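Local coordinates for protein probable transcriptional regulator, AsnC family (Thermus thermophilus, PDB 2DJW) that is of unknown function but, as a stand-alone RAM-domain protein of the Lrp/AsnC family, may take part in transcriptional regulation and can bind zinc, at residues A[2-7]-A[71-76]; A[26-31]-A[40-45]; A[20-25]-A[58-63]; A[6-11]-A[64-69]. All blocks are in the same frame, centred on the assembly; numbering follows the deposited sequence.

Contact 1. Residues A[2-7]-A[71-76]; sequences ITAFVL and TLLAFR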
loop_
_atom_site.group_PDB
_atom_site.type_symbol
_atom_site.label_atom_id
_atom_site.label_comp_id
_atom_site.label_asym_id
_atom_site.label_seq_id
_atom_site.Cartn_x
_atom_site.Cartn_y
_atom_site.Cartn_z
ATOM N N ILE A 2 31.023 1.743 -5.971
ATOM C CA ILE A 2 29.735 1.849 -5.296
ATOM C C ILE A 2 29.000 0.517 -5.394
ATOM O O ILE A 2 29.097 -0.169 -6.401
ATOM C CB ILE A 2 28.862 2.991 -5.886
ATOM C CG1 ILE A 2 29.556 4.344 -5.686
ATOM C CG2 ILE A 2 27.477 2.995 -5.258
ATOM C CD1 ILE A 2 28.878 5.501 -6.406
ATOM N N THR A 3 28.297 0.153 -4.328
ATOM C CA THR A 3 27.405 -0.992 -4.328
ATOM C C THR A 3 25.920 -0.576 -4.421
ATOM O O THR A 3 25.505 0.448 -3.863
ATOM C CB THR A 3 27.665 -1.887 -3.112
ATOM O OG1 THR A 3 28.989 -2.422 -3.219
ATOM C CG2 THR A 3 26.680 -3.050 -3.048
ATOM N N ALA A 4 25.152 -1.384 -5.153
ATOM C CA ALA A 4 23.719 -1.222 -5.290
ATOM C C ALA A 4 23.058 -2.597 -5.259
ATOM O O ALA A 4 23.653 -3.602 -5.668
ATOM C CB ALA A 4 23.397 -0.494 -6.591
ATOM N N PHE A 5 21.835 -2.640 -4.752
ATOM C CA PHE A 5 21.046 -3.867 -4.723
ATOM C C PHE A 5 19.901 -3.583 -5.661
ATOM O O PHE A 5 19.100 -2.691 -5.386
ATOM C CB PHE A 5 20.527 -4.171 -3.298
ATOM C CG PHE A 5 21.634 -4.388 -2.289
ATOM C CD1 PHE A 5 22.115 -5.665 -2.032
ATOM C CD2 PHE A 5 22.236 -3.303 -1.637
ATOM C CE1 PHE A 5 23.166 -5.862 -1.131
ATOM C CE2 PHE A 5 23.281 -3.500 -0.736
ATOM C CZ PHE A 5 23.745 -4.773 -0.471
ATOM N N VAL A 6 19.854 -4.295 -6.791
ATOM C CA VAL A 6 18.776 -4.087 -7.777
ATOM C C VAL A 6 17.706 -5.164 -7.647
ATOM O O VAL A 6 17.958 -6.359 -7.814
ATOM C CB VAL A 6 19.260 -3.933 -9.252
ATOM C CG1 VAL A 6 18.129 -3.440 -10.118
ATOM C CG2 VAL A 6 20.433 -2.958 -9.342
ATOM N N LEU A 7 16.514 -4.711 -7.299
ATOM C CA LEU A 7 15.389 -5.585 -7.100
ATOM C C LEU A 7 14.587 -5.654 -8.421
ATOM O O LEU A 7 14.093 -4.644 -8.912
ATOM C CB LEU A 7 14.539 -5.036 -5.944
ATOM C CG LEU A 7 14.854 -5.299 -4.443
ATOM C CD1 LEU A 7 16.334 -5.243 -4.032
ATOM C CD2 LEU A 7 14.014 -4.365 -3.554
ATOM N N THR A 71 16.066 0.008 -7.230
ATOM C CA THR A 71 17.484 0.040 -6.881
ATOM C C THR A 71 17.722 0.662 -5.499
ATOM O O THR A 71 17.296 1.803 -5.224
ATOM C CB THR A 71 18.318 0.774 -7.932
ATOM O OG1 THR A 71 18.121 0.154 -9.199
ATOM C CG2 THR A 71 19.819 0.721 -7.600
ATOM N N LEU A 72 18.400 -0.123 -4.657
ATOM C CA LEU A 72 18.812 0.293 -3.317
ATOM C C LEU A 72 20.294 0.602 -3.394
ATOM O O LEU A 72 21.105 -0.315 -3.374
ATOM C CB LEU A 72 18.553 -0.827 -2.301
ATOM C CG LEU A 72 17.148 -1.114 -1.726
ATOM C CD1 LEU A 72 15.954 -0.670 -2.537
ATOM C CD2 LEU A 72 16.977 -2.561 -1.317
ATOM N N LEU A 73 20.651 1.881 -3.501
ATOM C CA LEU A 73 22.049 2.248 -3.656
ATOM C C LEU A 73 22.787 2.512 -2.333
ATOM O O LEU A 73 22.392 3.347 -1.543
ATOM C CB LEU A 73 22.210 3.429 -4.636
ATOM C CG LEU A 73 23.678 3.803 -4.895
ATOM C CD1 LEU A 73 24.030 3.920 -6.339
ATOM C CD2 LEU A 73 24.166 5.063 -4.112
ATOM N N ALA A 74 23.888 1.813 -2.129
ATOM C CA ALA A 74 24.659 1.898 -0.877
ATOM C C ALA A 74 25.603 3.086 -0.886
ATOM O O ALA A 74 26.546 3.148 -1.698
ATOM C CB ALA A 74 25.437 0.609 -0.641
ATOM N N PHE A 75 25.357 4.031 0.020
ATOM C CA PHE A 75 26.239 5.181 0.110
ATOM C C PHE A 75 27.279 5.081 1.259
ATOM O O PHE A 75 28.318 5.745 1.237
ATOM C CB PHE A 75 25.443 6.492 0.122
ATOM C CG PHE A 75 24.393 6.586 1.201
ATOM C CD1 PHE A 75 24.723 7.051 2.475
ATOM C CD2 PHE A 75 23.057 6.280 0.923
ATOM C CE1 PHE A 75 23.757 7.177 3.452
ATOM C CE2 PHE A 75 22.086 6.394 1.893
ATOM C CZ PHE A 75 22.436 6.843 3.165
ATOM N N ARG A 76 27.008 4.206 2.228
ATOM C CA ARG A 76 27.943 3.972 3.315
ATOM C C ARG A 76 28.019 2.507 3.730
ATOM O O ARG A 76 26.997 1.888 4.014
ATOM C CB ARG A 76 27.593 4.857 4.517
ATOM C CG ARG A 76 28.704 4.923 5.521
ATOM C CD ARG A 76 28.157 5.247 6.879
ATOM N NE ARG A 76 29.035 4.795 7.963
ATOM C CZ ARG A 76 29.073 5.361 9.163
ATOM N NH1 ARG A 76 28.299 6.406 9.434
ATOM N NH2 ARG A 76 29.880 4.870 10.093
#
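F5 and L72 sit opposite each other where strands 2-7 and 71-76 pair antiparallel in the four-stranded sheet of the RAM domain, an alpha/beta sandwich of the ferredoxin-like type. Two bonds of 2.8 Å join them, F5 N to L72 O and L72 N to F5 O, the second almost straight at 176°. Their CB atoms lie 4.0 Å apart on one face of the sheet. L72 O lies at the edge of the F5 ring, near its plane, closest to CD2. L72 continues toward L7, its CD2 reaching L7 CD1 at 3.9 Å, the two leucines meeting at a slant.

The other face carries A4, V6, T71 and L73, with T71 and L73 packed on helix 52-60. T71 CG2, anti to the backbone N, approaches A4 CB at 3.9 Å, while its OG1 lies against the V6 methyls. At the far end L73 CD1 meets I2 CG2. A74 and R76 pair antiparallel with a strand of the second subunit, which extends the sheet across the interface; Y32 of that subunit packs on T3 and A74. A74 N donates to T3 O at 2.7 Å, and A74 CB sits 3.2 Å from that same T3 O.

Contact 2. Residues A[26-31]-A[40-45]; sequences PQVAEV and LVALVR
A classic beta bulge interrupts the antiparallel hairpin of strands 28-34 and 40-46, with A29 and E30 together facing L43. L43 O takes A29 N at 2.8 Å and E30 N only weakly at 3.3 Å. The register shifts by one, V28 pairing with V44 before the bulge and V31 with A42 after it, their side chains under the two helices, where I22 touches V28 and A42 and V55 touches V44. Beyond V44, R45 N donates to Q27 O at 2.9 Å; Q27 CB meets V44 CG1 at 3.6 Å, and the Q27 side chain packs on the zinc ligand D54.

E30 and L43 lie side by side on the other face, pointing the same way. The glutamate is extended beyond CG (chi2 173°), and its carboxylate runs past L43 CD2, with OE2 at 3.6 Å. That methyl lies over one face of the R45 guanidinium. R45 CG, anti to the carbonyl carbon (chi1 -50°), touches A29 CB. E30 and R45 form salt bridges with R45 and E30 of the second subunit; Y32 OH bonds E30 OE1, and T3 OG1 bonds R45 NH1. One water links the charges, donating to E30 OE2 at 2.9 Å and accepting from R45 NH2 at 3.1 Å.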
loop_
_atom_site.group_PDB
_atom_site.type_symbol
_atom_site.label_atom_id
_atom_site.label_comp_id
_atom_site.label_asym_id
_atom_site.label_seq_id
_atom_site.Cartn_x
_atom_site.Cartn_y
_atom_site.Cartn_z
ATOM N N PRO A 26 28.434 -6.881 -17.054
ATOM C CA PRO A 26 29.745 -6.824 -16.402
ATOM C C PRO A 26 29.711 -6.244 -14.987
ATOM O O PRO A 26 30.609 -6.526 -14.193
ATOM C CB PRO A 26 30.575 -5.922 -17.334
ATOM C CG PRO A 26 29.571 -5.151 -18.156
ATOM C CD PRO A 26 28.388 -6.076 -18.301
ATOM N N GLN A 27 28.694 -5.447 -14.668
ATOM C CA GLN A 27 28.632 -4.796 -13.351
ATOM C C GLN A 27 27.995 -5.677 -12.251
ATOM O O GLN A 27 28.063 -5.350 -11.063
ATOM C CB GLN A 27 27.951 -3.426 -13.446
ATOM C CG GLN A 27 28.423 -2.556 -14.608
ATOM C CD GLN A 27 27.627 -2.771 -15.886
ATOM O OE1 GLN A 27 26.923 -3.774 -16.052
ATOM N NE2 GLN A 27 27.732 -1.818 -16.801
ATOM N N VAL A 28 27.428 -6.815 -12.649
ATOM C CA VAL A 28 26.706 -7.702 -11.733
ATOM C C VAL A 28 27.649 -8.729 -11.146
ATOM O O VAL A 28 28.187 -9.567 -11.879
ATOM C CB VAL A 28 25.547 -8.425 -12.471
ATOM C CG1 VAL A 28 24.825 -9.393 -11.547
ATOM C CG2 VAL A 28 24.567 -7.404 -13.092
ATOM N N ALA A 29 27.841 -8.672 -9.827
ATOM C CA ALA A 29 28.716 -9.611 -9.114
ATOM C C ALA A 29 27.999 -10.885 -8.667
ATOM O O ALA A 29 28.624 -11.954 -8.523
ATOM C CB ALA A 29 29.365 -8.931 -7.917
ATOM N N GLU A 30 26.700 -10.763 -8.419
ATOM C CA GLU A 30 25.878 -11.863 -7.919
ATOM C C GLU A 30 24.459 -11.536 -8.327
ATOM O O GLU A 30 24.078 -10.391 -8.297
ATOM C CB GLU A 30 25.966 -11.986 -6.386
ATOM C CG GLU A 30 27.336 -12.417 -5.831
ATOM C CD GLU A 30 27.431 -12.359 -4.310
ATOM O OE1 GLU A 30 26.460 -12.779 -3.623
ATOM O OE2 GLU A 30 28.499 -11.909 -3.804
ATOM N N VAL A 31 23.706 -12.531 -8.780
ATOM C CA VAL A 31 22.274 -12.364 -9.001
ATOM C C VAL A 31 21.541 -13.636 -8.601
ATOM O O VAL A 31 22.046 -14.741 -8.789
ATOM C CB VAL A 31 21.931 -11.859 -10.431
ATOM C CG1 VAL A 31 22.589 -12.701 -11.494
ATOM C CG2 VAL A 31 20.388 -11.725 -10.631
ATOM N N LEU A 40 13.917 -11.560 -8.460
ATOM C CA LEU A 40 15.362 -11.502 -8.674
ATOM C C LEU A 40 15.991 -10.318 -7.934
ATOM O O LEU A 40 15.403 -9.247 -7.878
ATOM C CB LEU A 40 15.693 -11.413 -10.192
ATOM C CG LEU A 40 15.294 -12.556 -11.148
ATOM C CD1 LEU A 40 15.318 -12.094 -12.630
ATOM C CD2 LEU A 40 16.177 -13.801 -10.966
ATOM N N VAL A 41 17.193 -10.516 -7.396
ATOM C CA VAL A 41 17.980 -9.415 -6.829
ATOM C C VAL A 41 19.337 -9.460 -7.486
ATOM O O VAL A 41 19.982 -10.517 -7.465
ATOM C CB VAL A 41 18.200 -9.540 -5.273
ATOM C CG1 VAL A 41 19.085 -8.400 -4.744
ATOM C CG2 VAL A 41 16.882 -9.543 -4.530
ATOM N N ALA A 42 19.786 -8.328 -8.034
ATOM C CA ALA A 42 21.171 -8.230 -8.477
ATOM C C ALA A 42 22.057 -7.411 -7.535
ATOM O O ALA A 42 21.784 -6.245 -7.280
ATOM C CB ALA A 42 21.264 -7.671 -9.922
ATOM N N LEU A 43 23.129 -8.027 -7.051
ATOM C CA LEU A 43 24.196 -7.312 -6.369
ATOM C C LEU A 43 25.191 -6.791 -7.415
ATOM O O LEU A 43 25.935 -7.572 -8.028
ATOM C CB LEU A 43 24.898 -8.222 -5.360
ATOM C CG LEU A 43 26.111 -7.665 -4.614
ATOM C CD1 LEU A 43 25.698 -6.490 -3.731
ATOM C CD2 LEU A 43 26.783 -8.752 -3.770
ATOM N N VAL A 44 25.181 -5.468 -7.594
ATOM C CA VAL A 44 25.962 -4.766 -8.592
ATOM C C VAL A 44 27.122 -3.988 -7.917
ATOM O O VAL A 44 27.026 -3.597 -6.748
ATOM C CB VAL A 44 25.054 -3.800 -9.438
ATOM C CG1 VAL A 44 25.799 -3.229 -10.590
ATOM C CG2 VAL A 44 23.830 -4.527 -10.003
ATOM N N ARG A 45 28.218 -3.796 -8.653
ATOM C CA ARG A 45 29.357 -2.993 -8.188
ATOM C C ARG A 45 29.616 -1.949 -9.231
ATOM O O ARG A 45 29.797 -2.289 -10.401
ATOM C CB ARG A 45 30.617 -3.853 -8.026
ATOM C CG ARG A 45 30.426 -5.128 -7.216
ATOM C CD ARG A 45 30.186 -4.854 -5.753
ATOM N NE ARG A 45 30.363 -6.088 -5.000
ATOM C CZ ARG A 45 30.112 -6.234 -3.709
ATOM N NH1 ARG A 45 29.656 -5.208 -3.002
ATOM N NH2 ARG A 45 30.315 -7.413 -3.129
HETATM O O HOH W 1 30.615 -10.110 -4.584
#

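Contact 3. Residues A[20-25]-A[58-63]; sequences EAIAEL and QGILSL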
loop_
_atom_site.group_PDB
_atom_site.type_symbol
_atom_site.label_atom_id
_atom_site.label_comp_id
_atom_site.label_asym_id
_atom_site.label_seq_id
_atom_site.Cartn_x
_atom_site.Cartn_y
_atom_site.Cartn_z
ATOM N N GLU A 20 19.568 -15.265 -15.921
ATOM C CA GLU A 20 20.777 -15.593 -16.690
ATOM C C GLU A 20 21.342 -14.446 -17.511
ATOM O O GLU A 20 22.558 -14.283 -17.574
ATOM C CB GLU A 20 20.500 -16.794 -17.602
ATOM C CG GLU A 20 20.150 -18.039 -16.816
ATOM C CD GLU A 20 19.745 -19.184 -17.698
ATOM O OE1 GLU A 20 19.245 -18.944 -18.817
ATOM O OE2 GLU A 20 19.925 -20.330 -17.263
ATOM N N ALA A 21 20.459 -13.667 -18.135
ATOM C CA ALA A 21 20.847 -12.442 -18.841
ATOM C C ALA A 21 21.470 -11.363 -17.941
ATOM O O ALA A 21 22.437 -10.728 -18.347
ATOM C CB ALA A 21 19.653 -11.870 -19.593
ATOM N N ILE A 22 20.905 -11.152 -16.738
ATOM C CA ILE A 22 21.407 -10.136 -15.782
ATOM C C ILE A 22 22.780 -10.568 -15.272
ATOM O O ILE A 22 23.656 -9.744 -15.057
ATOM C CB ILE A 22 20.448 -9.912 -14.552
ATOM C CG1 ILE A 22 18.996 -9.625 -14.969
ATOM C CG2 ILE A 22 20.959 -8.810 -13.616
ATOM C CD1 ILE A 22 18.849 -8.569 -15.972
ATOM N N ALA A 23 22.960 -11.871 -15.087
ATOM C CA ALA A 23 24.260 -12.423 -14.739
ATOM C C ALA A 23 25.357 -12.114 -15.774
ATOM O O ALA A 23 26.538 -12.169 -15.441
ATOM C CB ALA A 23 24.147 -13.925 -14.519
ATOM N N GLU A 24 24.972 -11.797 -17.011
ATOM C CA GLU A 24 25.955 -11.507 -18.076
ATOM C C GLU A 24 26.552 -10.102 -18.038
ATOM O O GLU A 24 27.725 -9.916 -18.400
ATOM C CB GLU A 24 25.387 -11.791 -19.476
ATOM C CG GLU A 24 25.237 -13.288 -19.854
ATOM C CD GLU A 24 26.041 -14.254 -18.954
ATOM O OE1 GLU A 24 27.250 -14.022 -18.722
ATOM O OE2 GLU A 24 25.448 -15.254 -18.477
ATOM N N LEU A 25 25.746 -9.129 -17.603
ATOM C CA LEU A 25 26.168 -7.726 -17.451
ATOM C C LEU A 25 27.396 -7.579 -16.551
ATOM O O LEU A 25 27.391 -8.052 -15.411
ATOM C CB LEU A 25 25.036 -6.862 -16.884
ATOM C CG LEU A 25 23.631 -6.994 -17.450
ATOM C CD1 LEU A 25 22.659 -6.129 -16.647
ATOM C CD2 LEU A 25 23.630 -6.652 -18.936
ATOM N N GLN A 58 19.782 0.729 -19.539
ATOM C CA GLN A 58 20.185 0.177 -20.831
ATOM C C GLN A 58 20.344 -1.325 -20.730
ATOM O O GLN A 58 20.327 -2.022 -21.741
ATOM C CB GLN A 58 21.501 0.795 -21.349
ATOM C CG GLN A 58 21.698 2.314 -21.162
ATOM C CD GLN A 58 20.674 3.202 -21.879
ATOM O OE1 GLN A 58 20.538 4.385 -21.546
ATOM N NE2 GLN A 58 19.958 2.644 -22.863
ATOM N N GLY A 59 20.497 -1.821 -19.505
ATOM C CA GLY A 59 20.907 -3.211 -19.263
ATOM C C GLY A 59 19.781 -4.123 -18.825
ATOM O O GLY A 59 19.492 -5.098 -19.496
ATOM N N ILE A 60 19.149 -3.821 -17.696
ATOM C CA ILE A 60 18.033 -4.639 -17.206
ATOM C C ILE A 60 16.727 -4.249 -17.897
ATOM O O ILE A 60 15.952 -5.121 -18.326
ATOM C CB ILE A 60 17.870 -4.570 -15.634
ATOM C CG1 ILE A 60 19.039 -5.262 -14.937
ATOM C CG2 ILE A 60 16.542 -5.170 -15.186
ATOM C CD1 ILE A 60 19.136 -5.042 -13.443
ATOM N N LEU A 61 16.471 -2.948 -17.990
ATOM C CA LEU A 61 15.149 -2.475 -18.435
ATOM C C LEU A 61 14.981 -2.536 -19.957
ATOM O O LEU A 61 13.866 -2.355 -20.478
ATOM C CB LEU A 61 14.829 -1.073 -17.897
ATOM C CG LEU A 61 14.682 -0.832 -16.389
ATOM C CD1 LEU A 61 14.641 0.672 -16.118
ATOM C CD2 LEU A 61 13.460 -1.524 -15.786
ATOM N N SER A 62 16.083 -2.809 -20.654
ATOM C CA SER A 62 16.058 -3.033 -22.096
ATOM C C SER A 62 15.863 -4.512 -22.378
ATOM O O SER A 62 16.054 -4.976 -23.522
ATOM C CB SER A 62 17.365 -2.576 -22.736
ATOM O OG SER A 62 18.349 -3.596 -22.620
ATOM N N LEU A 63 15.525 -5.268 -21.332
ATOM C CA LEU A 63 15.296 -6.693 -21.502
ATOM C C LEU A 63 13.829 -6.981 -21.511
ATOM O O LEU A 63 13.045 -6.344 -20.796
ATOM C CB LEU A 63 16.018 -7.538 -20.451
ATOM C CG LEU A 63 17.552 -7.521 -20.391
ATOM C CD1 LEU A 63 18.016 -8.508 -19.325
ATOM C CD2 LEU A 63 18.219 -7.842 -21.733
#
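I22 fits against I60 and L63 where helices 15-22 and 52-60, the two that cover one face of the ferredoxin-like sheet, come together at their C-terminal ends. The contact is purely apolar and small, burying 236 Å² in all. I22 starts out to the side of the neighbouring segment, but its chain folds back at chi2 (-50°) and brings CD1 across. That methyl touches I60 CG1 and L63 CD1, each at 3.5 Å, with the I22 and I60 side chains crossing at about a right angle and L63 arriving at a slant.

L63 CD1 also reaches A21 CB at 3.7 Å, so it touches two successive residues of the helix. L25, extended at chi2 (175°), brings its CD1 to the same I60 CG1 at 4.1 Å, again crossing I60 at about a right angle. The same L25 methyl rests on the backbone of G59, 4.1 Å from G59 C.

Beyond I60 the chain makes a type I turn to L63, which places the leucine beside I22. L63 N donates to I60 O at 3.0 Å, and S62 OG bonds Q58 O at 2.7 Å from above its carbonyl plane.

Contact 4. Residues A[6-11]-A[64-69]; sequences VLIRPR and EGVERT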
loop_
_atom_site.group_PDB
_atom_site.type_symbol
_atom_site.label_atom_id
_atom_site.label_comp_id
_atom_site.label_asym_id
_atom_site.label_seq_id
_atom_site.Cartn_x
_atom_site.Cartn_y
_atom_site.Cartn_z
ATOM N N VAL A 6 19.854 -4.295 -6.791
ATOM C CA VAL A 6 18.776 -4.087 -7.777
ATOM C C VAL A 6 17.706 -5.164 -7.647
ATOM O O VAL A 6 17.958 -6.359 -7.814
ATOM C CB VAL A 6 19.260 -3.933 -9.252
ATOM C CG1 VAL A 6 18.129 -3.440 -10.118
ATOM C CG2 VAL A 6 20.433 -2.958 -9.342
ATOM N N LEU A 7 16.514 -4.711 -7.299
ATOM C CA LEU A 7 15.389 -5.585 -7.100
ATOM C C LEU A 7 14.587 -5.654 -8.421
ATOM O O LEU A 7 14.093 -4.644 -8.912
ATOM C CB LEU A 7 14.539 -5.036 -5.944
ATOM C CG LEU A 7 14.854 -5.299 -4.443
ATOM C CD1 LEU A 7 16.334 -5.243 -4.032
ATOM C CD2 LEU A 7 14.014 -4.365 -3.554
ATOM N N ILE A 8 14.482 -6.864 -8.979
ATOM C CA ILE A 8 13.832 -7.094 -10.282
ATOM C C ILE A 8 12.580 -7.968 -10.130
ATOM O O ILE A 8 12.662 -9.107 -9.653
ATOM C CB ILE A 8 14.812 -7.739 -11.288
ATOM C CG1 ILE A 8 16.175 -7.053 -11.256
ATOM C CG2 ILE A 8 14.262 -7.767 -12.709
ATOM C CD1 ILE A 8 17.264 -7.966 -10.707
ATOM N N ARG A 9 11.426 -7.408 -10.489
ATOM C CA ARG A 9 10.197 -8.181 -10.633
ATOM C C ARG A 9 9.950 -8.504 -12.118
ATOM O O ARG A 9 9.560 -7.625 -12.909
ATOM C CB ARG A 9 8.991 -7.433 -10.052
ATOM C CG ARG A 9 7.621 -8.026 -10.457
ATOM C CD ARG A 9 6.477 -7.280 -9.819
ATOM N NE ARG A 9 6.714 -7.163 -8.376
ATOM C CZ ARG A 9 6.886 -6.023 -7.705
ATOM N NH1 ARG A 9 6.804 -4.842 -8.317
ATOM N NH2 ARG A 9 7.116 -6.076 -6.403
ATOM N N PRO A 10 10.217 -9.760 -12.513
ATOM C CA PRO A 10 9.952 -10.183 -13.889
ATOM C C PRO A 10 8.543 -10.733 -14.062
ATOM O O PRO A 10 7.890 -11.101 -13.066
ATOM C CB PRO A 10 10.951 -11.315 -14.077
ATOM C CG PRO A 10 11.025 -11.958 -12.733
ATOM C CD PRO A 10 10.794 -10.860 -11.712
ATOM N N ARG A 11 8.090 -10.798 -15.318
ATOM C CA ARG A 11 7.008 -11.728 -15.702
ATOM C C ARG A 11 7.425 -13.117 -15.218
ATOM O O ARG A 11 8.601 -13.498 -15.342
ATOM C CB ARG A 11 6.796 -11.737 -17.224
ATOM C CG ARG A 11 5.497 -12.447 -17.682
ATOM C CD ARG A 11 5.536 -12.866 -19.157
ATOM N NE ARG A 11 5.722 -11.713 -20.024
ATOM C CZ ARG A 11 6.640 -11.610 -20.980
ATOM N NH1 ARG A 11 7.469 -12.615 -21.242
ATOM N NH2 ARG A 11 6.724 -10.488 -21.689
ATOM N N GLU A 64 13.469 -7.952 -22.345
ATOM C CA GLU A 64 12.091 -8.372 -22.497
ATOM C C GLU A 64 11.611 -9.101 -21.238
ATOM O O GLU A 64 12.251 -10.052 -20.784
ATOM C CB GLU A 64 11.953 -9.216 -23.792
ATOM C CG GLU A 64 11.022 -10.427 -23.734
ATOM C CD GLU A 64 9.592 -10.058 -23.408
ATOM O OE1 GLU A 64 9.173 -8.920 -23.724
ATOM O OE2 GLU A 64 8.885 -10.922 -22.840
ATOM N N GLY A 65 10.501 -8.635 -20.676
ATOM C CA GLY A 65 9.848 -9.317 -19.558
ATOM C C GLY A 65 9.866 -8.665 -18.169
ATOM O O GLY A 65 9.173 -9.129 -17.252
ATOM N N VAL A 66 10.651 -7.599 -17.998
ATOM C CA VAL A 66 10.796 -6.975 -16.674
ATOM C C VAL A 66 9.645 -6.006 -16.380
ATOM O O VAL A 66 9.423 -5.030 -17.101
ATOM C CB VAL A 66 12.192 -6.318 -16.451
ATOM C CG1 VAL A 66 13.345 -7.261 -16.860
ATOM C CG2 VAL A 66 12.293 -5.025 -17.179
ATOM N N GLU A 67 8.891 -6.306 -15.337
ATOM C CA GLU A 67 7.772 -5.470 -14.951
ATOM C C GLU A 67 8.212 -4.227 -14.144
ATOM O O GLU A 67 7.935 -3.089 -14.548
ATOM C CB GLU A 67 6.744 -6.297 -14.181
ATOM C CG GLU A 67 5.935 -7.224 -15.073
ATOM C CD GLU A 67 5.033 -8.137 -14.292
ATOM O OE1 GLU A 67 4.039 -8.629 -14.870
ATOM O OE2 GLU A 67 5.318 -8.384 -13.102
ATOM N N ARG A 68 8.882 -4.458 -13.012
ATOM C CA ARG A 68 9.403 -3.389 -12.160
ATOM C C ARG A 68 10.829 -3.686 -11.715
ATOM O O ARG A 68 11.202 -4.842 -11.480
ATOM C CB ARG A 68 8.534 -3.184 -10.909
ATOM C CG ARG A 68 7.101 -2.676 -11.170
ATOM C CD ARG A 68 7.022 -1.161 -11.446
ATOM N NE ARG A 68 5.657 -0.798 -11.830
ATOM C CZ ARG A 68 4.778 -0.163 -11.046
ATOM N NH1 ARG A 68 5.108 0.242 -9.815
ATOM N NH2 ARG A 68 3.557 0.098 -11.508
ATOM N N THR A 69 11.603 -2.616 -11.595
ATOM C CA THR A 69 12.921 -2.629 -10.967
ATOM C C THR A 69 12.920 -1.639 -9.771
ATOM O O THR A 69 12.255 -0.571 -9.824
ATOM C CB THR A 69 14.014 -2.275 -12.016
ATOM O OG1 THR A 69 15.216 -2.971 -11.725
ATOM C CG2 THR A 69 14.309 -0.795 -12.064
#
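R9 O receives both E67 N at 2.8 Å and R68 N at 3.2 Å, a classic beta bulge in the antiparallel pairing of strands 2-10 and 66-77, the first and last strands in the sequence and neighbours in the RAM-domain sheet. E67 N lies nearly in line with the carbonyl, whereas R68 N sits in its plane on a lone pair. Past the bulge the register moves by one, P10 pairing with V66, and beyond this last bridge R11 N donates to G65 O.

R9 and R68 run side by side in the same direction, their guanidinium planes turned 70° apart. R9 stretches out as far as CD and bends at chi3 (-51°); its NH1 comes 3.5 Å from R68 CB. Its polar end is held by P37 O, which bonds NH2, and by a cation-pi contact with Y38. Across the aliphatic part of R9, E67 brings OE2 to 3.5 Å from R9 CG. I8, P10, V66 and T69 lie on the opposite face, where P10 and V66 pack on L18 of helix 15-22.

G65 has a positive phi (111°), at which a CB would collide with the preceding carbonyl O, and its CA lies over one face of the R11 guanidinium. E64 forms a salt bridge with R11, the carboxylate and guanidinium planes nearly coplanar, and R11 NH1 donates to E64 OE2 at 2.7 Å.

Contacts 1 and 4 are two lengths of the same strand pair, about 16 Å apart between centres and sharing V6 and L7. Contact 2 joins their sheet through strand 40-46: A42 N bonds V6 O at 2.7 Å, and L40 O lies 2.8 Å from I8 N. Contact 3 covers one face of this sheet, with I60 CD1 3.8 Å from V6 CG1 and I22 CG2 3.9 Å from A42 CB. The zinc ligands seen for this protein, E50 and D54, carry no metal in this chain; the side chain of Q27 in contact 2 is about 4 Å from that of D54, and I2 in contact 1 about 7 Å from E50. Contacts 1-3 touch the second subunit.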